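Local coordinates for protein MNMC2 (Aquifex aeolicus, PDB 3VYW) that methylates a modified wobble uridine of tRNA with S-adenosylmethionine as cofactor, working without the oxidase domain to which such methyltransferases are usually fused, at residues R36-P41 with E294-Y299; F140-L143 with Y147-I150; L155-E160 with E164-K169. All coordinates share one frame; numbering follows the deposited sequence.

Contact 1 of 3, residues R36-P41 with E294-Y299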
ATOM      1  N   ARG A  36      13.429 -16.642  -0.278  1.00 35.38           N
ATOM      2  CA  ARG A  36      12.974 -16.059   0.953  1.00 33.77           C
ATOM      3  C   ARG A  36      11.971 -14.892   0.894  1.00 30.21           C
ATOM      4  O   ARG A  36      11.104 -14.823   1.696  1.00 30.57           O
ATOM      5  CB  ARG A  36      14.143 -15.826   1.896  1.00 33.48           C
ATOM      6  CG  ARG A  36      14.329 -14.427   2.346  1.00 35.33           C
ATOM      7  CD  ARG A  36      15.108 -14.345   3.606  1.00 34.68           C
ATOM      8  NE  ARG A  36      16.497 -14.602   3.384  1.00 34.73           N
ATOM      9  CZ  ARG A  36      17.255 -15.219   4.248  1.00 35.69           C
ATOM     10  NH1 ARG A  36      16.765 -15.637   5.379  1.00 30.81           N
ATOM     11  NH2 ARG A  36      18.493 -15.428   3.965  1.00 38.80           N
ATOM     12  N   PHE A  37      12.105 -13.981  -0.049  1.00 30.06           N
ATOM     13  CA  PHE A  37      11.241 -12.816  -0.103  1.00 28.17           C
ATOM     14  C   PHE A  37      10.001 -12.878  -0.946  1.00 28.33           C
ATOM     15  O   PHE A  37       9.158 -12.080  -0.793  1.00 27.20           O
ATOM     16  CB  PHE A  37      12.019 -11.605  -0.553  1.00 29.67           C
ATOM     17  CG  PHE A  37      13.053 -11.179   0.396  1.00 32.79           C
ATOM     18  CD1 PHE A  37      14.231 -10.707  -0.044  1.00 32.96           C
ATOM     19  CD2 PHE A  37      12.845 -11.272   1.717  1.00 34.73           C
ATOM     20  CE1 PHE A  37      15.197 -10.335   0.830  1.00 39.15           C
ATOM     21  CE2 PHE A  37      13.803 -10.893   2.604  1.00 37.91           C
ATOM     22  CZ  PHE A  37      14.979 -10.422   2.160  1.00 35.99           C
ATOM     23  N   ALA A  38       9.924 -13.804  -1.870  1.00 32.66           N
ATOM     24  CA  ALA A  38       8.802 -13.881  -2.775  1.00 30.96           C
ATOM     25  C   ALA A  38       7.566 -14.429  -2.151  1.00 29.71           C
ATOM     26  O   ALA A  38       7.609 -15.033  -1.139  1.00 34.02           O
ATOM     27  CB  ALA A  38       9.158 -14.662  -4.015  1.00 29.09           C
ATOM     28  N   TYR A  39       6.453 -14.186  -2.782  1.00 29.16           N
ATOM     29  CA  TYR A  39       5.192 -14.720  -2.339  1.00 31.83           C
ATOM     30  C   TYR A  39       4.896 -16.124  -2.837  1.00 35.63           C
ATOM     31  O   TYR A  39       5.765 -16.804  -3.323  1.00 34.28           O
ATOM     32  CB  TYR A  39       4.059 -13.759  -2.638  1.00 34.52           C
ATOM     33  CG  TYR A  39       3.652 -13.673  -4.056  1.00 33.35           C
ATOM     34  CD1 TYR A  39       2.575 -12.949  -4.416  1.00 36.84           C
ATOM     35  CD2 TYR A  39       4.349 -14.306  -5.020  1.00 33.94           C
ATOM     36  CE1 TYR A  39       2.193 -12.854  -5.715  1.00 37.91           C
ATOM     37  CE2 TYR A  39       3.975 -14.231  -6.313  1.00 37.50           C
ATOM     38  CZ  TYR A  39       2.895 -13.495  -6.650  1.00 41.31           C
ATOM     39  OH  TYR A  39       2.502 -13.411  -7.933  1.00 45.60           O
ATOM     40  N   ASN A  40       3.682 -16.584  -2.646  1.00 29.52           N
ATOM     41  CA  ASN A  40       3.333 -17.895  -3.073  1.00 30.11           C
ATOM     42  C   ASN A  40       2.415 -17.924  -4.280  1.00 34.95           C
ATOM     43  O   ASN A  40       1.240 -18.045  -4.140  1.00 33.28           O
ATOM     44  CB  ASN A  40       2.665 -18.626  -1.927  1.00 28.81           C
ATOM     45  CG  ASN A  40       3.087 -18.128  -0.582  1.00 30.96           C
ATOM     46  OD1 ASN A  40       4.207 -18.253  -0.206  1.00 38.44           O
ATOM     47  ND2 ASN A  40       2.170 -17.623   0.154  1.00 29.61           N
ATOM     48  N   PRO A  41       2.994 -17.949  -5.463  1.00 39.40           N
ATOM     49  CA  PRO A  41       2.300 -17.908  -6.742  1.00 45.48           C
ATOM     50  C   PRO A  41       1.377 -19.083  -6.971  1.00 49.17           C
ATOM     51  O   PRO A  41       0.419 -18.962  -7.666  1.00 53.23           O
ATOM     52  CB  PRO A  41       3.436 -17.979  -7.744  1.00 43.03           C
ATOM     53  CG  PRO A  41       4.671 -17.809  -6.962  1.00 47.02           C
ATOM     54  CD  PRO A  41       4.376 -18.363  -5.636  1.00 41.46           C
ATOM     55  N   GLU A 294       9.182 -10.295 -11.355  1.00 35.25           N
ATOM     56  CA  GLU A 294      10.233  -9.682 -12.118  1.00 36.23           C
ATOM     57  C   GLU A 294      10.756  -8.420 -11.509  1.00 33.81           C
ATOM     58  O   GLU A 294      11.898  -8.141 -11.567  1.00 29.49           O
ATOM     59  CB  GLU A 294       9.714  -9.396 -13.517  1.00 40.67           C
ATOM     60  CG  GLU A 294      10.026 -10.480 -14.518  1.00 52.36           C
ATOM     61  CD  GLU A 294       9.230 -10.364 -15.782  1.00 56.43           C
ATOM     62  OE1 GLU A 294       8.690  -9.307 -16.041  1.00 59.84           O
ATOM     63  OE2 GLU A 294       9.145 -11.330 -16.516  1.00 61.31           O
ATOM     64  N   ILE A 295       9.853  -7.632 -10.975  1.00 30.02           N
ATOM     65  CA  ILE A 295      10.169  -6.388 -10.351  1.00 31.80           C
ATOM     66  C   ILE A 295      10.989  -6.660  -9.147  1.00 31.56           C
ATOM     67  O   ILE A 295      11.902  -5.968  -8.858  1.00 38.65           O
ATOM     68  CB  ILE A 295       8.898  -5.657  -9.955  1.00 35.54           C
ATOM     69  CG1 ILE A 295       8.225  -5.115 -11.196  1.00 37.61           C
ATOM     70  CG2 ILE A 295       9.212  -4.538  -9.008  1.00 35.01           C
ATOM     71  CD1 ILE A 295       6.818  -4.669 -11.025  1.00 33.13           C
ATOM     72  N   LEU A 296      10.635  -7.695  -8.438  1.00 26.82           N
ATOM     73  CA  LEU A 296      11.408  -8.159  -7.339  1.00 26.93           C
ATOM     74  C   LEU A 296      12.773  -8.645  -7.744  1.00 30.40           C
ATOM     75  O   LEU A 296      13.720  -8.350  -7.094  1.00 40.27           O
ATOM     76  CB  LEU A 296      10.649  -9.250  -6.589  1.00 25.44           C
ATOM     77  CG  LEU A 296      11.313  -9.939  -5.397  1.00 24.74           C
ATOM     78  CD1 LEU A 296      11.679  -8.970  -4.314  1.00 26.32           C
ATOM     79  CD2 LEU A 296      10.447 -10.996  -4.807  1.00 18.89           C
ATOM     80  N   ILE A 297      12.873  -9.405  -8.808  1.00 27.70           N
ATOM     81  CA  ILE A 297      14.141  -9.906  -9.238  1.00 26.09           C
ATOM     82  C   ILE A 297      15.076  -8.787  -9.631  1.00 26.28           C
ATOM     83  O   ILE A 297      16.203  -8.774  -9.272  1.00 25.02           O
ATOM     84  CB  ILE A 297      13.992 -10.887 -10.402  1.00 28.42           C
ATOM     85  CG1 ILE A 297      13.349 -12.177  -9.945  1.00 28.75           C
ATOM     86  CG2 ILE A 297      15.333 -11.202 -10.999  1.00 23.46           C
ATOM     87  CD1 ILE A 297      12.808 -13.036 -11.053  1.00 24.19           C
ATOM     88  N   ASP A 298      14.565  -7.807 -10.327  1.00 26.58           N
ATOM     89  CA  ASP A 298      15.348  -6.700 -10.742  1.00 32.38           C
ATOM     90  C   ASP A 298      15.909  -5.968  -9.572  1.00 34.21           C
ATOM     91  O   ASP A 298      16.971  -5.460  -9.645  1.00 30.83           O
ATOM     92  CB  ASP A 298      14.473  -5.733 -11.458  1.00 35.83           C
ATOM     93  CG  ASP A 298      14.211  -6.120 -12.817  1.00 39.67           C
ATOM     94  OD1 ASP A 298      14.798  -7.091 -13.257  1.00 37.69           O
ATOM     95  OD2 ASP A 298      13.400  -5.447 -13.434  1.00 43.50           O
ATOM     96  N   TYR A 299      15.130  -5.874  -8.519  1.00 33.57           N
ATOM     97  CA  TYR A 299      15.544  -5.217  -7.312  1.00 35.17           C
ATOM     98  C   TYR A 299      16.698  -5.904  -6.614  1.00 37.32           C
ATOM     99  O   TYR A 299      17.635  -5.283  -6.195  1.00 31.83           O
ATOM    100  CB  TYR A 299      14.335  -5.083  -6.405  1.00 34.91           C
ATOM    101  CG  TYR A 299      14.580  -4.581  -5.024  1.00 32.85           C
ATOM    102  CD1 TYR A 299      14.658  -3.253  -4.771  1.00 34.97           C
ATOM    103  CD2 TYR A 299      14.690  -5.443  -3.970  1.00 30.00           C
ATOM    104  CE1 TYR A 299      14.866  -2.792  -3.506  1.00 34.63           C
ATOM    105  CE2 TYR A 299      14.905  -4.994  -2.700  1.00 32.90           C
ATOM    106  CZ  TYR A 299      14.983  -3.664  -2.471  1.00 35.63           C
ATOM    107  OH  TYR A 299      15.167  -3.222  -1.210  1.00 35.15           O
TER
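Leu296 packs against Phe37 and Ala38. The C-terminal end of helix 24-37 and the residue after it pack on helix 292-303, in a helical part of the chain beside the methyltransferase sheet. The contact joins segments more than 250 residues apart in sequence. The S-adenosylmethionine-binding residue Glu202 is near, its side chain about 8 Å from that of Leu296, but the cofactor itself is about 13 Å from that side chain.

The cross-segment contact is apolar and rests on one methyl group. Leu296 CG is anti to the backbone N (chi1 178°), and the branch is directed at the chain where it leaves the helix. CD2 does the touching. It lies 3.9 Å from Ala38 CA and 4.0 Å from Ala38 CB. Phe37 offers its backbone rather than its ring, with its carbonyl C 4.3 Å from Leu296 CD2. Around this methyl, Phe34 touches Leu296, Ala38 in turn touches Leu293 of helix 292-303, and the Phe37 ring meets that of Tyr198, the planes inclined by about 35°. One ring face of Phe37 carries Arg36 CG, 3.5 Å above the plane and offset toward the rim.

Polar bonds to helix 3-18 lie around it. Ala38 is the first residue past the helix to leave helical geometry (psi 162°). Its carbonyl O is bonded to Arg3 NH2, while Arg3 NE holds Tyr39 O.

Contact 2 of 3, residues F140-L143 with Y147-I150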
ATOM      1  N   PHE A 140     -17.347 -10.186   3.076  1.00 41.22           N
ATOM      2  CA  PHE A 140     -16.424  -9.464   3.904  1.00 42.52           C
ATOM      3  C   PHE A 140     -16.743  -9.710   5.340  1.00 40.66           C
ATOM      4  O   PHE A 140     -17.860  -9.745   5.705  1.00 40.06           O
ATOM      5  CB  PHE A 140     -16.504  -7.970   3.651  1.00 38.86           C
ATOM      6  CG  PHE A 140     -16.321  -7.579   2.230  1.00 41.55           C
ATOM      7  CD1 PHE A 140     -17.360  -7.630   1.360  1.00 38.56           C
ATOM      8  CD2 PHE A 140     -15.118  -7.147   1.779  1.00 40.22           C
ATOM      9  CE1 PHE A 140     -17.210  -7.259   0.070  1.00 38.64           C
ATOM     10  CE2 PHE A 140     -14.955  -6.779   0.483  1.00 40.81           C
ATOM     11  CZ  PHE A 140     -16.005  -6.838  -0.376  1.00 42.86           C
ATOM     12  N   PRO A 141     -15.725  -9.857   6.158  1.00 41.80           N
ATOM     13  CA  PRO A 141     -15.890  -9.844   7.592  1.00 40.25           C
ATOM     14  C   PRO A 141     -16.311  -8.470   7.955  1.00 41.98           C
ATOM     15  O   PRO A 141     -15.775  -7.537   7.452  1.00 40.69           O
ATOM     16  CB  PRO A 141     -14.487 -10.072   8.091  1.00 40.08           C
ATOM     17  CG  PRO A 141     -13.827 -10.795   7.019  1.00 40.48           C
ATOM     18  CD  PRO A 141     -14.367 -10.217   5.776  1.00 43.16           C
ATOM     19  N   ILE A 142     -17.290  -8.343   8.820  1.00 40.92           N
ATOM     20  CA  ILE A 142     -17.810  -7.040   9.134  1.00 40.49           C
ATOM     21  C   ILE A 142     -17.190  -6.554  10.390  1.00 38.28           C
ATOM     22  O   ILE A 142     -16.961  -7.297  11.303  1.00 38.17           O
ATOM     23  CB  ILE A 142     -19.320  -7.029   9.291  1.00 39.77           C
ATOM     24  CG1 ILE A 142     -19.968  -7.682   8.107  1.00 43.26           C
ATOM     25  CG2 ILE A 142     -19.821  -5.623   9.373  1.00 34.95           C
ATOM     26  CD1 ILE A 142     -20.044  -6.781   6.913  1.00 51.31           C
ATOM     27  N   LEU A 143     -16.908  -5.277  10.396  1.00 37.61           N
ATOM     28  CA  LEU A 143     -16.316  -4.654  11.530  1.00 41.35           C
ATOM     29  C   LEU A 143     -17.270  -4.680  12.693  1.00 42.24           C
ATOM     30  O   LEU A 143     -18.447  -4.574  12.537  1.00 37.93           O
ATOM     31  CB  LEU A 143     -15.866  -3.239  11.181  1.00 38.82           C
ATOM     32  CG  LEU A 143     -14.595  -3.061  10.352  1.00 36.31           C
ATOM     33  CD1 LEU A 143     -14.414  -1.633   9.941  1.00 35.47           C
ATOM     34  CD2 LEU A 143     -13.366  -3.511  11.070  1.00 31.31           C
ATOM     35  N   TYR A 147     -17.965   0.347  14.602  1.00 40.85           N
ATOM     36  CA  TYR A 147     -17.768   0.527  13.193  1.00 41.14           C
ATOM     37  C   TYR A 147     -18.599  -0.329  12.284  1.00 40.05           C
ATOM     38  O   TYR A 147     -18.433  -0.264  11.115  1.00 43.69           O
ATOM     39  CB  TYR A 147     -16.308   0.318  12.855  1.00 40.63           C
ATOM     40  CG  TYR A 147     -15.416   1.240  13.567  1.00 35.46           C
ATOM     41  CD1 TYR A 147     -14.879   0.902  14.775  1.00 42.22           C
ATOM     42  CD2 TYR A 147     -15.096   2.452  13.040  1.00 36.79           C
ATOM     43  CE1 TYR A 147     -14.047   1.754  15.446  1.00 38.80           C
ATOM     44  CE2 TYR A 147     -14.266   3.309  13.710  1.00 37.64           C
ATOM     45  CZ  TYR A 147     -13.756   2.946  14.912  1.00 36.15           C
ATOM     46  OH  TYR A 147     -12.955   3.783  15.564  1.00 37.15           O
ATOM     47  N   ARG A 148     -19.466  -1.154  12.816  1.00 41.97           N
ATOM     48  CA  ARG A 148     -20.282  -2.016  11.991  1.00 40.47           C
ATOM     49  C   ARG A 148     -21.279  -1.365  11.087  1.00 41.51           C
ATOM     50  O   ARG A 148     -21.498  -1.824  10.022  1.00 41.95           O
ATOM     51  CB  ARG A 148     -21.037  -3.003  12.819  1.00 47.35           C
ATOM     52  CG  ARG A 148     -22.344  -3.314  12.166  1.00 58.69           C
ATOM     53  CD  ARG A 148     -23.097  -4.382  12.893  1.00 64.46           C
ATOM     54  NE  ARG A 148     -22.187  -5.454  13.198  1.00 80.31           N
ATOM     55  CZ  ARG A 148     -22.115  -6.069  14.365  1.00 90.83           C
ATOM     56  NH1 ARG A 148     -22.931  -5.733  15.350  1.00 95.91           N
ATOM     57  NH2 ARG A 148     -21.226  -7.026  14.540  1.00 91.92           N
ATOM     58  N   GLU A 149     -21.934  -0.328  11.552  1.00 45.41           N
ATOM     59  CA  GLU A 149     -22.938   0.363  10.775  1.00 47.61           C
ATOM     60  C   GLU A 149     -22.372   1.038   9.572  1.00 47.20           C
ATOM     61  O   GLU A 149     -22.939   1.026   8.502  1.00 46.67           O
ATOM     62  CB  GLU A 149     -23.541   1.443  11.618  1.00 50.00           C
ATOM     63  CG  GLU A 149     -25.015   1.335  11.774  1.00 72.48           C
ATOM     64  CD  GLU A 149     -25.400   0.278  12.766  1.00 91.41           C
ATOM     65  OE1 GLU A 149     -25.681   0.616  13.925  1.00101.26           O
ATOM     66  OE2 GLU A 149     -25.436  -0.896  12.384  1.00 99.84           O
ATOM     67  N   ILE A 150     -21.271   1.709   9.811  1.00 42.85           N
ATOM     68  CA  ILE A 150     -20.515   2.416   8.816  1.00 38.11           C
ATOM     69  C   ILE A 150     -19.883   1.503   7.802  1.00 40.08           C
ATOM     70  O   ILE A 150     -19.798   1.831   6.662  1.00 39.40           O
ATOM     71  CB  ILE A 150     -19.476   3.294   9.491  1.00 36.97           C
ATOM     72  CG1 ILE A 150     -18.996   4.355   8.548  1.00 39.45           C
ATOM     73  CG2 ILE A 150     -18.310   2.479   9.948  1.00 36.41           C
ATOM     74  CD1 ILE A 150     -20.101   5.003   7.782  1.00 43.06           C
TER
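Leu143 and Tyr147 make the tight part of this contact, between the loop after strand 126-133 and the start of helix 148-157. Loop and helix start form the first part of the connection from strand 126-133 to strand 166-172 in the Rossmann-like methyltransferase fold. The two side chains pass at a slant. Leu143 CB lies 4.0 Å from Tyr147 CB and 3.9 Å from Tyr147 O. Leu143 CD1 reaches Tyr147 CB at 4.0 Å as well. Both residues are buried. Tyr147 gives only the base of its side chain to Leu143. Its CG is anti to the carbonyl carbon (chi1 -59°), and the ring runs on away from the loop. There its OH is hydrogen-bonded to His117 NE2.

The other side is loose and faces solvent. Ile142 CG2 comes no closer than 4.4 Å to Arg148 CG, and Arg148 is exposed. Leu143 O lies oblique to the guanidinium, 3.9 Å from Arg148 NE, too far for a bond. The backbone N of Arg148 is hydrogen-bonded to Glu145 OE1, which ties the first turn of the helix to the connecting loop.

Among its neighbours, Leu143 rests on Tyr109 of helix 109-121, a residue that binds S-adenosylmethionine, and on Ile75 of helix 74-86. Tyr147 touches both helices too, at Val113, Lys116 and Ile75. Pro141 touches Tyr109 and, on strand 56-60, Leu58 and Lys56.

Contact 3 of 3, residues L155-E160 with E164-K169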
ATOM      1  N   LEU A 155     -20.107  -0.937   2.229  1.00 34.79           N
ATOM      2  CA  LEU A 155     -20.186  -2.111   1.413  1.00 36.81           C
ATOM      3  C   LEU A 155     -21.379  -2.106   0.487  1.00 38.68           C
ATOM      4  O   LEU A 155     -21.298  -2.570  -0.605  1.00 39.82           O
ATOM      5  CB  LEU A 155     -20.104  -3.367   2.259  1.00 36.58           C
ATOM      6  CG  LEU A 155     -18.768  -3.589   2.939  1.00 32.01           C
ATOM      7  CD1 LEU A 155     -18.892  -4.645   3.982  1.00 30.44           C
ATOM      8  CD2 LEU A 155     -17.737  -3.971   1.927  1.00 33.97           C
ATOM      9  N   GLU A 156     -22.475  -1.546   0.943  1.00 36.86           N
ATOM     10  CA  GLU A 156     -23.684  -1.454   0.192  1.00 39.76           C
ATOM     11  C   GLU A 156     -23.432  -0.647  -1.040  1.00 41.83           C
ATOM     12  O   GLU A 156     -24.001  -0.897  -2.051  1.00 43.94           O
ATOM     13  CB  GLU A 156     -24.772  -0.789   1.016  1.00 45.15           C
ATOM     14  CG  GLU A 156     -25.583  -1.739   1.857  1.00 52.78           C
ATOM     15  CD  GLU A 156     -26.254  -1.096   3.047  1.00 60.46           C
ATOM     16  OE1 GLU A 156     -26.345   0.121   3.095  1.00 52.30           O
ATOM     17  OE2 GLU A 156     -26.719  -1.825   3.923  1.00 58.39           O
ATOM     18  N   ARG A 157     -22.584   0.345  -0.931  1.00 44.28           N
ATOM     19  CA  ARG A 157     -22.319   1.266  -2.000  1.00 42.40           C
ATOM     20  C   ARG A 157     -21.222   0.876  -2.955  1.00 45.11           C
ATOM     21  O   ARG A 157     -21.018   1.518  -3.919  1.00 43.33           O
ATOM     22  CB  ARG A 157     -22.013   2.613  -1.407  1.00 41.87           C
ATOM     23  CG  ARG A 157     -23.246   3.313  -0.932  1.00 42.63           C
ATOM     24  CD  ARG A 157     -23.097   4.017   0.375  1.00 41.89           C
ATOM     25  NE  ARG A 157     -24.366   4.560   0.786  1.00 38.60           N
ATOM     26  CZ  ARG A 157     -25.214   3.926   1.552  1.00 37.53           C
ATOM     27  NH1 ARG A 157     -24.926   2.741   1.978  1.00 38.73           N
ATOM     28  NH2 ARG A 157     -26.342   4.469   1.886  1.00 37.66           N
ATOM     29  N   VAL A 158     -20.446  -0.143  -2.605  1.00 43.95           N
ATOM     30  CA  VAL A 158     -19.472  -0.592  -3.556  1.00 42.98           C
ATOM     31  C   VAL A 158     -20.164  -1.072  -4.837  1.00 42.13           C
ATOM     32  O   VAL A 158     -21.112  -1.738  -4.609  1.00 48.73           O
ATOM     33  CB  VAL A 158     -18.578  -1.640  -2.914  1.00 43.06           C
ATOM     34  CG1 VAL A 158     -17.696  -2.308  -3.922  1.00 38.73           C
ATOM     35  CG2 VAL A 158     -17.758  -0.998  -1.835  1.00 40.62           C
ATOM     36  N   PRO A 159     -19.619  -0.986  -6.023  1.00 45.15           N
ATOM     37  CA  PRO A 159     -18.356  -0.323  -6.298  1.00 49.14           C
ATOM     38  C   PRO A 159     -18.453   1.081  -6.831  1.00 46.55           C
ATOM     39  O   PRO A 159     -17.475   1.756  -6.913  1.00 52.75           O
ATOM     40  CB  PRO A 159     -17.741  -1.202  -7.380  1.00 43.91           C
ATOM     41  CG  PRO A 159     -18.801  -2.087  -7.830  1.00 41.10           C
ATOM     42  CD  PRO A 159     -19.689  -2.279  -6.673  1.00 42.80           C
ATOM     43  N   GLU A 160     -19.635   1.537  -7.213  1.00 48.32           N
ATOM     44  CA  GLU A 160     -19.765   2.880  -7.683  1.00 51.25           C
ATOM     45  C   GLU A 160     -20.953   3.515  -7.009  1.00 49.00           C
ATOM     46  O   GLU A 160     -21.987   2.922  -6.916  1.00 42.89           O
ATOM     47  CB  GLU A 160     -19.874   2.901  -9.199  1.00 56.01           C
ATOM     48  CG  GLU A 160     -18.677   3.545  -9.875  1.00 76.86           C
ATOM     49  CD  GLU A 160     -18.458   3.099 -11.309  1.00 89.95           C
ATOM     50  OE1 GLU A 160     -18.335   3.965 -12.194  1.00 90.90           O
ATOM     51  OE2 GLU A 160     -18.392   1.880 -11.551  1.00 93.91           O
ATOM     52  N   GLU A 164     -25.069  12.719  -1.909  1.00 66.29           N
ATOM     53  CA  GLU A 164     -24.847  14.071  -1.511  1.00 72.99           C
ATOM     54  C   GLU A 164     -23.530  14.199  -0.820  1.00 74.54           C
ATOM     55  O   GLU A 164     -22.725  15.033  -1.200  1.00 83.26           O
ATOM     56  CB  GLU A 164     -25.967  14.564  -0.601  1.00 74.97           C
ATOM     57  CG  GLU A 164     -26.211  13.712   0.624  1.00 91.30           C
ATOM     58  CD  GLU A 164     -27.289  14.257   1.544  1.00 92.84           C
ATOM     59  OE1 GLU A 164     -26.940  14.836   2.592  1.00 90.15           O
ATOM     60  OE2 GLU A 164     -28.484  14.095   1.225  1.00 89.54           O
ATOM     61  N   ARG A 165     -23.373  13.484   0.281  1.00 64.12           N
ATOM     62  CA  ARG A 165     -22.116  13.389   1.005  1.00 57.20           C
ATOM     63  C   ARG A 165     -20.971  12.627   0.368  1.00 53.54           C
ATOM     64  O   ARG A 165     -19.840  12.957   0.561  1.00 62.89           O
ATOM     65  CB  ARG A 165     -22.340  12.892   2.406  1.00 52.07           C
ATOM     66  CG  ARG A 165     -23.184  13.813   3.216  1.00 59.02           C
ATOM     67  CD  ARG A 165     -23.071  13.500   4.679  1.00 65.16           C
ATOM     68  NE  ARG A 165     -23.410  12.120   4.948  1.00 62.05           N
ATOM     69  CZ  ARG A 165     -23.415  11.581   6.145  1.00 61.12           C
ATOM     70  NH1 ARG A 165     -23.107  12.295   7.198  1.00 52.93           N
ATOM     71  NH2 ARG A 165     -23.743  10.320   6.283  1.00 62.23           N
ATOM     72  N   LEU A 166     -21.262  11.554  -0.321  1.00 50.40           N
ATOM     73  CA  LEU A 166     -20.230  10.617  -0.627  1.00 51.45           C
ATOM     74  C   LEU A 166     -20.073  10.303  -2.079  1.00 51.61           C
ATOM     75  O   LEU A 166     -21.008   9.980  -2.734  1.00 48.62           O
ATOM     76  CB  LEU A 166     -20.497   9.336   0.136  1.00 48.55           C
ATOM     77  CG  LEU A 166     -19.609   8.164  -0.199  1.00 46.64           C
ATOM     78  CD1 LEU A 166     -18.208   8.406   0.268  1.00 43.03           C
ATOM     79  CD2 LEU A 166     -20.154   6.936   0.447  1.00 46.91           C
ATOM     80  N   SER A 167     -18.857  10.354  -2.577  1.00 52.32           N
ATOM     81  CA  SER A 167     -18.591   9.857  -3.900  1.00 51.67           C
ATOM     82  C   SER A 167     -17.644   8.676  -3.826  1.00 50.41           C
ATOM     83  O   SER A 167     -16.628   8.764  -3.225  1.00 49.45           O
ATOM     84  CB  SER A 167     -17.990  10.941  -4.734  1.00 47.93           C
ATOM     85  OG  SER A 167     -18.112  10.597  -6.078  1.00 57.63           O
ATOM     86  N   LEU A 168     -18.009   7.555  -4.410  1.00 45.91           N
ATOM     87  CA  LEU A 168     -17.202   6.360  -4.337  1.00 43.67           C
ATOM     88  C   LEU A 168     -16.939   5.754  -5.693  1.00 43.28           C
ATOM     89  O   LEU A 168     -17.836   5.506  -6.421  1.00 46.79           O
ATOM     90  CB  LEU A 168     -17.946   5.344  -3.485  1.00 37.75           C
ATOM     91  CG  LEU A 168     -17.260   4.477  -2.456  1.00 38.39           C
ATOM     92  CD1 LEU A 168     -18.194   3.363  -2.068  1.00 38.77           C
ATOM     93  CD2 LEU A 168     -15.971   3.911  -2.967  1.00 34.20           C
ATOM     94  N   LYS A 169     -15.702   5.533  -6.057  1.00 45.48           N
ATOM     95  CA  LYS A 169     -15.437   4.643  -7.154  1.00 47.13           C
ATOM     96  C   LYS A 169     -14.331   3.709  -6.823  1.00 41.92           C
ATOM     97  O   LYS A 169     -13.257   4.133  -6.557  1.00 44.71           O
ATOM     98  CB  LYS A 169     -15.081   5.386  -8.421  1.00 49.42           C
ATOM     99  CG  LYS A 169     -15.401   6.849  -8.404  1.00 59.78           C
ATOM    100  CD  LYS A 169     -15.926   7.328  -9.743  1.00 71.28           C
ATOM    101  CE  LYS A 169     -15.088   8.464 -10.287  1.00 69.39           C
ATOM    102  NZ  LYS A 169     -14.994   9.605  -9.349  1.00 73.08           N
TER
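Arg157 to Glu160 meet Leu166 to Lys169 in a helix-to-strand contact that closes into an antiparallel pair at the edge of the main sheet. The chain leaves helix 148-157, passes a cis peptide before Pro159 and enters the short strand 160-162. It then turns back as strand 166-172.

The backbone part centres on Glu160 and Lys169, a non-hydrogen-bonded antiparallel pair with CA atoms 4.7 Å apart. Two CA-H...O contacts link the two chain segments here. Lys169 CA lies 3.5 Å from Pro159 O, and Glu160 CA is 3.5 Å from Leu168 O. Backbone hydrogen bonds of Pro159 with Val170 and of Leu168 with Tyr161 flank the pair. Glu160 and Lys169 share a face of the sheet, yet they meet only through carbon, and the end of the lysine leads away.

The helix end packs on the leucines. Leu168 CD1 sits 3.9 Å from Arg157 CB and 3.8 Å from Arg157 O, with Val158 CG2 a little further off. Arg157 CG stands beside the backbone N (chi1 -76°), and the chain bends at chi2 to set CD 4.1 Å from Leu166 CD2.

The guanidinium is held beyond these methylenes. NH1 bonds Phe153 O and makes a salt bridge to Glu156 OE1 at 3.2 Å, using the anti lone pair of that oxygen. Cation-pi contacts to Phe153 and Tyr161 add to this. With an alanine in place of Arg157, Glu156 would probably lose its charge partner and Leu166 CD2 the methylene beside it.

Strand 126-133, helix 148-157 and the parallel strand 166-172 form a beta-alpha-beta crossover of the Rossmann-like methyltransferase fold, here with a hairpin strand added at the sheet edge.

In the fold
Contact 1 is a buried join between distant parts of the chain, and contacts 2 and 3 are nested inside the long loop it closes. Those two are local and only partly buried. They share helix 148-157, contact 2 at its start and contact 3 at its end. They also touch: Phe140 CD1 packs 3.7 Å from Leu155 CD2. Contact 1 lies about 35 Å from contact 3, centre to centre, across the middle of the chain. The chemistry follows the place. Contact 1 rests on one leucine methyl. Contact 2 pairs a buried leucine with a buried tyrosine, with an exposed arginine at its rim. Contact 3 adds strand pairing at the sheet edge, with a salt bridge inside segment 155-160 beside it.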